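Local coordinates for fusarinine C esterase sidJ (Aspergillus fumigatus, PDB 6GUP), which hydrolyses the ester bonds of the siderophore fusarinine C, but not those of triacetylfusarinine C, as a homodimeric fungal alpha/beta-hydrolase, at residues 26-31 against 69-74; 35-40 against 64-69; 49-54 against 120-125. One frame throughout, in Å; residues are numbered along the deposited sequence.

All three contacts are built on one mixed sheet, in which strand 67-72 lies between its antiparallel neighbour 24-28 (contact 1) and its parallel neighbour 37-42 (contact 2). Their centres are about 10 Å apart, they share L69, and E27 OE2 and S68 OG bridge them at 3.0 Å. Contact 3 sets the loop 49-54 against the end of the next strand, 117-122, about 17 Å from contact 2 between centres, with M120 N 2.8 Å from L40 O. It carries the probable nucleophile S123 on its turn. Contacts 1 and 3, about 12 Å apart between centres, meet through L49, whose CD2 lies 3.6 Å from T71 OG1.

Contact 1: 26-31 against 69-74; sequences FEYTTT and LFTLTL
The Y28 ring is sandwiched: L69 CD2 lies 3.9 Å above one face, offset toward the rim, while CE2 of F26, two residues back on the same strand, sits over the centre of the opposite face. At its edge the ring meets L69 O and T71 CG2, the latter 3.7 Å from CE1. At the edge of the F26 ring lie Y28 CE2 and T71 OG1, a buried hydroxyl with no hydrogen-bonding partner in the model. On the other side of the sheet the F70 ring carries E27 CG 3.6 Å above one face. E27 starts with CG anti to the backbone N (chi1 -176°) and runs extended over that face. Its carboxylate plane is only 18° from that of the ring. The strands beneath are antiparallel. F26 and T71 form a hydrogen-bonded pair, F26 N to T71 O at 2.8 Å and T71 N to F26 O at 3.0 Å, and Y28 N bonds L69 O. Where the pairing ends, a water donates to Y28 O and accepts from L69 N. Helix 86-108 covers the E27/F70 side and helix 55-61 the Y28/L69 side; F26 also packs on L16 of the second subunit. The buried carboxylate is thus met by hydrocarbon from F70 and by polar partners at its oxygens, H17 on OE1 and S68 on OE2, which probably stabilise its negative charge.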
loop_
_atom_site.group_PDB
_atom_site.type_symbol
_atom_site.label_atom_id
_atom_site.label_comp_id
_atom_site.label_asym_id
_atom_site.label_seq_id
_atom_site.Cartn_x
_atom_site.Cartn_y
_atom_site.Cartn_z
ATOM N N PHE A 26 -10.337 4.345 -1.283
ATOM C CA PHE A 26 -11.292 4.144 -0.190
ATOM C C PHE A 26 -12.158 5.387 -0.003
ATOM O O PHE A 26 -11.641 6.467 0.286
ATOM C CB PHE A 26 -10.560 3.816 1.115
ATOM C CG PHE A 26 -11.462 3.760 2.317
ATOM C CD1 PHE A 26 -12.346 2.698 2.494
ATOM C CD2 PHE A 26 -11.440 4.773 3.271
ATOM C CE1 PHE A 26 -13.183 2.650 3.601
ATOM C CE2 PHE A 26 -12.274 4.727 4.379
ATOM C CZ PHE A 26 -13.145 3.664 4.544
ATOM N N GLU A 27 -13.470 5.213 -0.151
ATOM C CA GLU A 27 -14.445 6.288 0.027
ATOM C C GLU A 27 -14.985 6.243 1.449
ATOM O O GLU A 27 -15.506 5.216 1.870
ATOM C CB GLU A 27 -15.601 6.112 -0.959
ATOM C CG GLU A 27 -16.633 7.236 -0.942
ATOM C CD GLU A 27 -17.788 7.011 -1.902
ATOM O OE1 GLU A 27 -17.962 5.880 -2.408
ATOM O OE2 GLU A 27 -18.537 7.978 -2.151
ATOM N N TYR A 28 -14.891 7.359 2.169
ATOM C CA TYR A 28 -15.412 7.454 3.535
ATOM C C TYR A 28 -16.894 7.765 3.435
ATOM O O TYR A 28 -17.272 8.774 2.837
ATOM C CB TYR A 28 -14.720 8.568 4.328
ATOM C CG TYR A 28 -13.264 8.308 4.651
ATOM C CD1 TYR A 28 -12.290 8.336 3.652
ATOM C CD2 TYR A 28 -12.851 8.056 5.960
ATOM C CE1 TYR A 28 -10.956 8.109 3.943
ATOM C CE2 TYR A 28 -11.514 7.827 6.258
ATOM C CZ TYR A 28 -10.572 7.851 5.246
ATOM O OH TYR A 28 -9.247 7.623 5.540
ATOM N N THR A 29 -17.731 6.905 4.008
ATOM C CA THR A 29 -19.176 7.123 3.989
ATOM C C THR A 29 -19.884 6.291 5.052
ATOM O O THR A 29 -19.585 5.106 5.232
ATOM C CB THR A 29 -19.792 6.853 2.591
ATOM O OG1 THR A 29 -21.213 7.049 2.638
ATOM C CG2 THR A 29 -19.490 5.439 2.091
ATOM N N THR A 30 -20.809 6.937 5.759
ATOM C CA THR A 30 -21.641 6.286 6.764
ATOM C C THR A 30 -23.131 6.268 6.407
ATOM O O THR A 30 -23.905 5.627 7.124
ATOM C CB THR A 30 -21.493 6.982 8.135
ATOM O OG1 THR A 30 -21.955 8.337 8.047
ATOM C CG2 THR A 30 -20.043 6.974 8.596
ATOM N N THR A 31 -23.544 6.935 5.321
ATOM C CA THR A 31 -24.975 7.203 5.113
ATOM C C THR A 31 -25.510 7.170 3.669
ATOM O O THR A 31 -24.763 7.170 2.688
ATOM C CB THR A 31 -25.375 8.536 5.804
ATOM O OG1 THR A 31 -26.766 8.813 5.593
ATOM C CG2 THR A 31 -24.531 9.703 5.302
ATOM N N LEU A 69 -15.372 11.938 0.865
ATOM C CA LEU A 69 -13.911 11.938 0.906
ATOM C C LEU A 69 -13.367 10.628 0.343
ATOM O O LEU A 69 -13.847 9.554 0.703
ATOM C CB LEU A 69 -13.437 12.119 2.353
ATOM C CG LEU A 69 -11.935 12.101 2.653
ATOM C CD1 LEU A 69 -11.220 13.262 1.983
ATOM C CD2 LEU A 69 -11.712 12.139 4.156
ATOM N N PHE A 70 -12.368 10.731 -0.536
ATOM C CA PHE A 70 -11.622 9.578 -1.047
ATOM C C PHE A 70 -10.151 9.685 -0.663
ATOM O O PHE A 70 -9.589 10.780 -0.639
ATOM C CB PHE A 70 -11.690 9.510 -2.572
ATOM C CG PHE A 70 -13.034 9.127 -3.115
ATOM C CD1 PHE A 70 -14.046 10.072 -3.220
ATOM C CD2 PHE A 70 -13.279 7.831 -3.558
ATOM C CE1 PHE A 70 -15.286 9.729 -3.738
ATOM C CE2 PHE A 70 -14.516 7.482 -4.080
ATOM C CZ PHE A 70 -15.523 8.431 -4.167
ATOM N N THR A 71 -9.544 8.538 -0.369
ATOM C CA THR A 71 -8.088 8.392 -0.296
ATOM C C THR A 71 -7.715 7.261 -1.247
ATOM O O THR A 71 -8.589 6.490 -1.645
ATOM C CB THR A 71 -7.618 8.053 1.129
ATOM O OG1 THR A 71 -8.275 6.864 1.589
ATOM C CG2 THR A 71 -7.926 9.198 2.081
ATOM N N LEU A 72 -6.440 7.159 -1.623
ATOM C CA LEU A 72 -6.027 6.154 -2.614
ATOM C C LEU A 72 -4.612 5.620 -2.444
ATOM O O LEU A 72 -3.777 6.221 -1.763
ATOM C CB LEU A 72 -6.198 6.698 -4.043
ATOM C CG LEU A 72 -5.077 7.537 -4.675
ATOM C CD1 LEU A 72 -5.433 7.888 -6.110
ATOM C CD2 LEU A 72 -4.793 8.792 -3.865
ATOM N N THR A 73 -4.374 4.479 -3.090
ATOM C CA THR A 73 -3.046 3.904 -3.241
ATOM C C THR A 73 -2.512 4.221 -4.629
ATOM O O THR A 73 -3.271 4.286 -5.601
ATOM C CB THR A 73 -3.054 2.373 -3.066
ATOM O OG1 THR A 73 -3.926 1.771 -4.034
ATOM C CG2 THR A 73 -3.507 1.995 -1.665
ATOM N N LEU A 74 -1.201 4.427 -4.699
ATOM C CA LEU A 74 -0.470 4.586 -5.948
ATOM C C LEU A 74 0.568 3.466 -5.987
ATOM O O LEU A 74 0.674 2.687 -5.036
ATOM C CB LEU A 74 0.214 5.958 -5.978
ATOM C CG LEU A 74 -0.666 7.183 -5.693
ATOM C CD1 LEU A 74 0.184 8.415 -5.417
ATOM C CD2 LEU A 74 -1.631 7.445 -6.841
HETATM O O HOH W 1 -16.781 11.353 3.409
#

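Contact 2: 35-40 against 64-69; sequences KPHSLL and PTEWSL
K35 packs against T65, W67 and S68, where strand 67-72 begins. Its CB and CG pass S68 CB, each at 4.1 Å, then the chain bends (chi2 -69°) and CD comes 3.6 Å from W67 O. CE passes T65 O, and NZ ends on that carbonyl with a 2.7 Å hydrogen bond, reaching it from above the carbonyl plane; a second bond from NZ, to W67 O, is weak. Q63 O, just past helix 55-61, also accepts from NZ. Beyond K35 the strands pair in parallel: H37 N bonds E66 O, S68 N bonds H37 O, and L39 N bonds S68 O at 3.1 Å and a nearly straight 176°. H37 turns its CB over the six-membered ring of W67, 3.4 Å from the centroid, a close CH-pi contact, while S38 O lies at the indole edge, 3.4 Å from CZ3. P36 CD and H37 CD2 both touch E66 CB. Further along, L39 CD2 and L69 CD1 meet side by side at 3.9 Å. Helix 335-353 covers W67, and helix 55-61, which links the two strands as a beta-alpha-beta crossover, covers L39 and L69. The ammonium of K35 is therefore gripped by backbone carbonyls, whose partial negative charges would hold it in place where strand 67-72 begins, while on the sheet's S38/S68 side both serine hydroxyls bond K104 NZ.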
loop_
_atom_site.group_PDB
_atom_site.type_symbol
_atom_site.label_atom_id
_atom_site.label_comp_id
_atom_site.label_asym_id
_atom_site.label_seq_id
_atom_site.Cartn_x
_atom_site.Cartn_y
_atom_site.Cartn_z
ATOM N N LYS A 35 -24.271 12.476 -2.624
ATOM C CA LYS A 35 -22.870 12.907 -2.657
ATOM C C LYS A 35 -22.411 13.092 -4.103
ATOM O O LYS A 35 -21.573 12.333 -4.587
ATOM C CB LYS A 35 -21.969 11.860 -1.990
ATOM C CG LYS A 35 -22.281 11.548 -0.542
ATOM C CD LYS A 35 -21.960 12.706 0.380
ATOM C CE LYS A 35 -22.117 12.263 1.820
ATOM N NZ LYS A 35 -21.961 13.364 2.805
ATOM N N PRO A 36 -22.950 14.103 -4.805
ATOM C CA PRO A 36 -22.521 14.345 -6.189
ATOM C C PRO A 36 -21.061 14.814 -6.328
ATOM O O PRO A 36 -20.466 14.635 -7.393
ATOM C CB PRO A 36 -23.493 15.426 -6.676
ATOM C CG PRO A 36 -23.945 16.121 -5.440
ATOM C CD PRO A 36 -23.947 15.090 -4.353
ATOM N N HIS A 37 -20.501 15.390 -5.261
ATOM C CA HIS A 37 -19.156 15.970 -5.276
ATOM C C HIS A 37 -18.142 15.068 -4.570
ATOM O O HIS A 37 -18.511 14.248 -3.723
ATOM C CB HIS A 37 -19.195 17.351 -4.620
ATOM C CG HIS A 37 -20.323 18.212 -5.101
ATOM N ND1 HIS A 37 -20.465 18.575 -6.422
ATOM C CD2 HIS A 37 -21.364 18.774 -4.443
ATOM C CE1 HIS A 37 -21.544 19.325 -6.558
ATOM N NE2 HIS A 37 -22.107 19.461 -5.371
ATOM N N SER A 38 -16.867 15.239 -4.923
ATOM C CA SER A 38 -15.789 14.348 -4.481
ATOM C C SER A 38 -14.524 15.111 -4.094
ATOM O O SER A 38 -14.081 15.994 -4.828
ATOM C CB SER A 38 -15.441 13.368 -5.602
ATOM O OG SER A 38 -16.572 12.611 -5.989
ATOM N N LEU A 39 -13.952 14.756 -2.943
ATOM C CA LEU A 39 -12.640 15.245 -2.517
ATOM C C LEU A 39 -11.666 14.068 -2.504
ATOM O O LEU A 39 -11.778 13.180 -1.655
ATOM C CB LEU A 39 -12.731 15.879 -1.123
ATOM C CG LEU A 39 -11.445 16.462 -0.520
ATOM C CD1 LEU A 39 -10.913 17.607 -1.367
ATOM C CD2 LEU A 39 -11.687 16.931 0.906
ATOM N N LEU A 40 -10.725 14.058 -3.451
ATOM C CA LEU A 40 -9.665 13.047 -3.490
ATOM C C LEU A 40 -8.456 13.561 -2.713
ATOM O O LEU A 40 -7.836 14.556 -3.094
ATOM C CB LEU A 40 -9.266 12.704 -4.928
ATOM C CG LEU A 40 -8.184 11.625 -5.117
ATOM C CD1 LEU A 40 -8.549 10.312 -4.435
ATOM C CD2 LEU A 40 -7.929 11.393 -6.596
ATOM N N PRO A 64 -22.634 15.674 6.899
ATOM C CA PRO A 64 -23.825 16.433 6.471
ATOM C C PRO A 64 -23.783 17.038 5.053
ATOM O O PRO A 64 -24.834 17.416 4.530
ATOM C CB PRO A 64 -23.919 17.559 7.515
ATOM C CG PRO A 64 -22.542 17.691 8.062
ATOM C CD PRO A 64 -22.004 16.295 8.081
ATOM N N THR A 65 -22.600 17.121 4.443
ATOM C CA THR A 65 -22.408 17.840 3.178
ATOM C C THR A 65 -22.722 16.963 1.958
ATOM O O THR A 65 -23.045 15.780 2.098
ATOM C CB THR A 65 -20.960 18.378 3.064
ATOM O OG1 THR A 65 -20.039 17.286 2.943
ATOM C CG2 THR A 65 -20.588 19.220 4.286
ATOM N N GLU A 66 -22.622 17.563 0.770
ATOM C CA GLU A 66 -22.733 16.847 -0.511
ATOM C C GLU A 66 -21.371 16.365 -1.067
ATOM O O GLU A 66 -21.282 15.973 -2.234
ATOM C CB GLU A 66 -23.458 17.732 -1.541
ATOM C CG GLU A 66 -24.959 17.836 -1.310
ATOM C CD GLU A 66 -25.695 18.450 -2.488
ATOM O OE1 GLU A 66 -25.264 19.518 -2.971
ATOM O OE2 GLU A 66 -26.707 17.863 -2.928
ATOM N N TRP A 67 -20.328 16.387 -0.230
ATOM C CA TRP A 67 -18.996 15.893 -0.590
ATOM C C TRP A 67 -18.704 14.578 0.124
ATOM O O TRP A 67 -18.990 14.446 1.317
ATOM C CB TRP A 67 -17.930 16.907 -0.179
ATOM C CG TRP A 67 -18.042 18.216 -0.877
ATOM C CD1 TRP A 67 -18.841 19.265 -0.530
ATOM C CD2 TRP A 67 -17.323 18.625 -2.044
ATOM N NE1 TRP A 67 -18.670 20.303 -1.412
ATOM C CE2 TRP A 67 -17.744 19.937 -2.354
ATOM C CE3 TRP A 67 -16.365 18.009 -2.862
ATOM C CZ2 TRP A 67 -17.237 20.648 -3.448
ATOM C CZ3 TRP A 67 -15.862 18.717 -3.954
ATOM C CH2 TRP A 67 -16.303 20.024 -4.235
ATOM N N SER A 68 -18.142 13.613 -0.605
ATOM C CA SER A 68 -17.589 12.396 -0.002
ATOM C C SER A 68 -16.069 12.395 -0.171
ATOM O O SER A 68 -15.551 12.799 -1.215
ATOM C CB SER A 68 -18.210 11.137 -0.616
ATOM O OG SER A 68 -17.737 10.900 -1.928
ATOM N N LEU A 69 -15.372 11.938 0.865
ATOM C CA LEU A 69 -13.911 11.938 0.906
ATOM C C LEU A 69 -13.367 10.628 0.343
ATOM O O LEU A 69 -13.847 9.554 0.703
ATOM C CB LEU A 69 -13.437 12.119 2.353
ATOM C CG LEU A 69 -11.935 12.101 2.653
ATOM C CD1 LEU A 69 -11.220 13.262 1.983
ATOM C CD2 LEU A 69 -11.712 12.139 4.156
#

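Contact 3: 49-54 against 120-125; sequences LATTSY and MGHSTG
Y54 and H122 slide past each other in opposite directions, bringing Y54 OH to 3.5 Å from H122 ND1 with the ring planes 76° apart. The same hydroxyl meets M120 CE at 3.4 Å, tip to tip, the methionine chain being fully extended. T51 adds its methyl, CG2 lying 3.9 Å from H122 CD2, and S53 OG comes to 4.0 Å from H122 CE1. Neighbours hold these groups in place. S53 OG rests above one face of the Y54 ring, off toward the rim, and bonds T52 O at 2.7 Å, from above the carbonyl plane and at a sharp angle; T51 OG1 bonds D47. Y54 is the N-cap of helix 55-61. Strand 117-122 delivers H122 into the type II' turn from H122 to G125, closed by G125 N to H122 O at 2.9 Å, and S123 CB lies over one face of the H122 ring. S123 takes a positive phi of 55° there, as in the nucleophile elbow of alpha/beta-hydrolases, and its OG bonds H327 NE2, probably within a triad with D286. L49, A50 and T52 pack against the second subunit. Y54 OH and H122 ND1 do not bond each other; both bond Q163 OE1, and if that oxygen is correctly placed both would be donors to it. One amide oxygen would then tie Y54 to H122, the residue just before the probable nucleophile.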
loop_
_atom_site.group_PDB
_atom_site.type_symbol
_atom_site.label_atom_id
_atom_site.label_comp_id
_atom_site.label_asym_id
_atom_site.label_seq_id
_atom_site.Cartn_x
_atom_site.Cartn_y
_atom_site.Cartn_z
ATOM N N LEU A 49 -3.463 4.151 1.993
ATOM C CA LEU A 49 -4.667 4.466 2.779
ATOM C C LEU A 49 -4.370 4.710 4.270
ATOM O O LEU A 49 -5.296 4.959 5.046
ATOM C CB LEU A 49 -5.698 3.336 2.652
ATOM C CG LEU A 49 -6.042 2.820 1.252
ATOM C CD1 LEU A 49 -7.112 1.743 1.350
ATOM C CD2 LEU A 49 -6.501 3.940 0.330
ATOM N N ALA A 50 -3.094 4.663 4.663
ATOM C CA ALA A 50 -2.700 4.666 6.078
ATOM C C ALA A 50 -2.487 6.051 6.713
ATOM O O ALA A 50 -2.061 6.127 7.869
ATOM C CB ALA A 50 -1.449 3.822 6.259
ATOM N N THR A 51 -2.771 7.131 5.981
ATOM C CA THR A 51 -2.706 8.483 6.548
ATOM C C THR A 51 -3.711 8.610 7.692
ATOM O O THR A 51 -4.851 8.170 7.563
ATOM C CB THR A 51 -3.025 9.569 5.497
ATOM O OG1 THR A 51 -2.185 9.395 4.350
ATOM C CG2 THR A 51 -2.809 10.973 6.071
ATOM N N THR A 52 -3.269 9.193 8.807
ATOM C CA THR A 52 -4.149 9.506 9.935
ATOM C C THR A 52 -4.353 11.021 10.004
ATOM O O THR A 52 -5.215 11.546 9.306
ATOM C CB THR A 52 -3.613 8.930 11.264
ATOM O OG1 THR A 52 -2.209 9.196 11.379
ATOM C CG2 THR A 52 -3.850 7.434 11.325
ATOM N N SER A 53 -3.556 11.720 10.817
ATOM C CA SER A 53 -3.632 13.181 10.962
ATOM C C SER A 53 -5.051 13.712 11.282
ATOM O O SER A 53 -5.604 13.387 12.335
ATOM C CB SER A 53 -3.007 13.866 9.731
ATOM O OG SER A 53 -3.776 13.663 8.557
ATOM N N TYR A 54 -5.633 14.487 10.363
ATOM C CA TYR A 54 -6.934 15.151 10.556
ATOM C C TYR A 54 -8.033 14.492 9.719
ATOM O O TYR A 54 -9.146 15.018 9.623
ATOM C CB TYR A 54 -6.831 16.645 10.191
ATOM C CG TYR A 54 -6.174 16.907 8.848
ATOM C CD1 TYR A 54 -6.888 16.783 7.653
ATOM C CD2 TYR A 54 -4.823 17.249 8.774
ATOM C CE1 TYR A 54 -6.277 17.006 6.427
ATOM C CE2 TYR A 54 -4.204 17.472 7.555
ATOM C CZ TYR A 54 -4.933 17.351 6.386
ATOM O OH TYR A 54 -4.314 17.574 5.182
ATOM N N MET A 120 -6.831 17.195 -3.073
ATOM C CA MET A 120 -6.129 17.690 -1.891
ATOM C C MET A 120 -4.844 16.898 -1.674
ATOM O O MET A 120 -4.860 15.667 -1.700
ATOM C CB MET A 120 -7.024 17.586 -0.658
ATOM C CG MET A 120 -6.407 18.168 0.603
ATOM S SD MET A 120 -7.625 18.481 1.891
ATOM C CE MET A 120 -6.582 19.196 3.155
ATOM N N GLY A 121 -3.742 17.617 -1.464
ATOM C CA GLY A 121 -2.443 17.019 -1.162
ATOM C C GLY A 121 -2.053 17.286 0.280
ATOM O O GLY A 121 -2.228 18.400 0.781
ATOM N N HIS A 122 -1.528 16.256 0.943
ATOM C CA HIS A 122 -1.080 16.338 2.333
ATOM C C HIS A 122 0.401 15.997 2.379
ATOM O O HIS A 122 0.815 14.963 1.849
ATOM C CB HIS A 122 -1.900 15.376 3.198
ATOM C CG HIS A 122 -1.243 14.985 4.487
ATOM N ND1 HIS A 122 -1.313 15.757 5.626
ATOM C CD2 HIS A 122 -0.520 13.888 4.821
ATOM C CE1 HIS A 122 -0.651 15.161 6.602
ATOM N NE2 HIS A 122 -0.161 14.026 6.139
ATOM N N SER A 123 1.184 16.872 3.013
ATOM C CA SER A 123 2.639 16.731 3.102
ATOM C C SER A 123 3.252 16.607 1.691
ATOM O O SER A 123 3.016 17.482 0.854
ATOM C CB SER A 123 3.013 15.574 4.043
ATOM O OG SER A 123 4.419 15.444 4.159
ATOM N N THR A 124 3.995 15.532 1.416
ATOM C CA THR A 124 4.601 15.318 0.097
ATOM C C THR A 124 3.598 14.919 -1.000
ATOM O O THR A 124 3.959 14.887 -2.176
ATOM C CB THR A 124 5.725 14.264 0.162
ATOM O OG1 THR A 124 5.214 13.048 0.719
ATOM C CG2 THR A 124 6.879 14.770 1.020
ATOM N N GLY A 125 2.354 14.617 -0.622
ATOM C CA GLY A 125 1.254 14.487 -1.581
ATOM C C GLY A 125 0.936 15.776 -2.328
ATOM O O GLY A 125 0.355 15.735 -3.411
#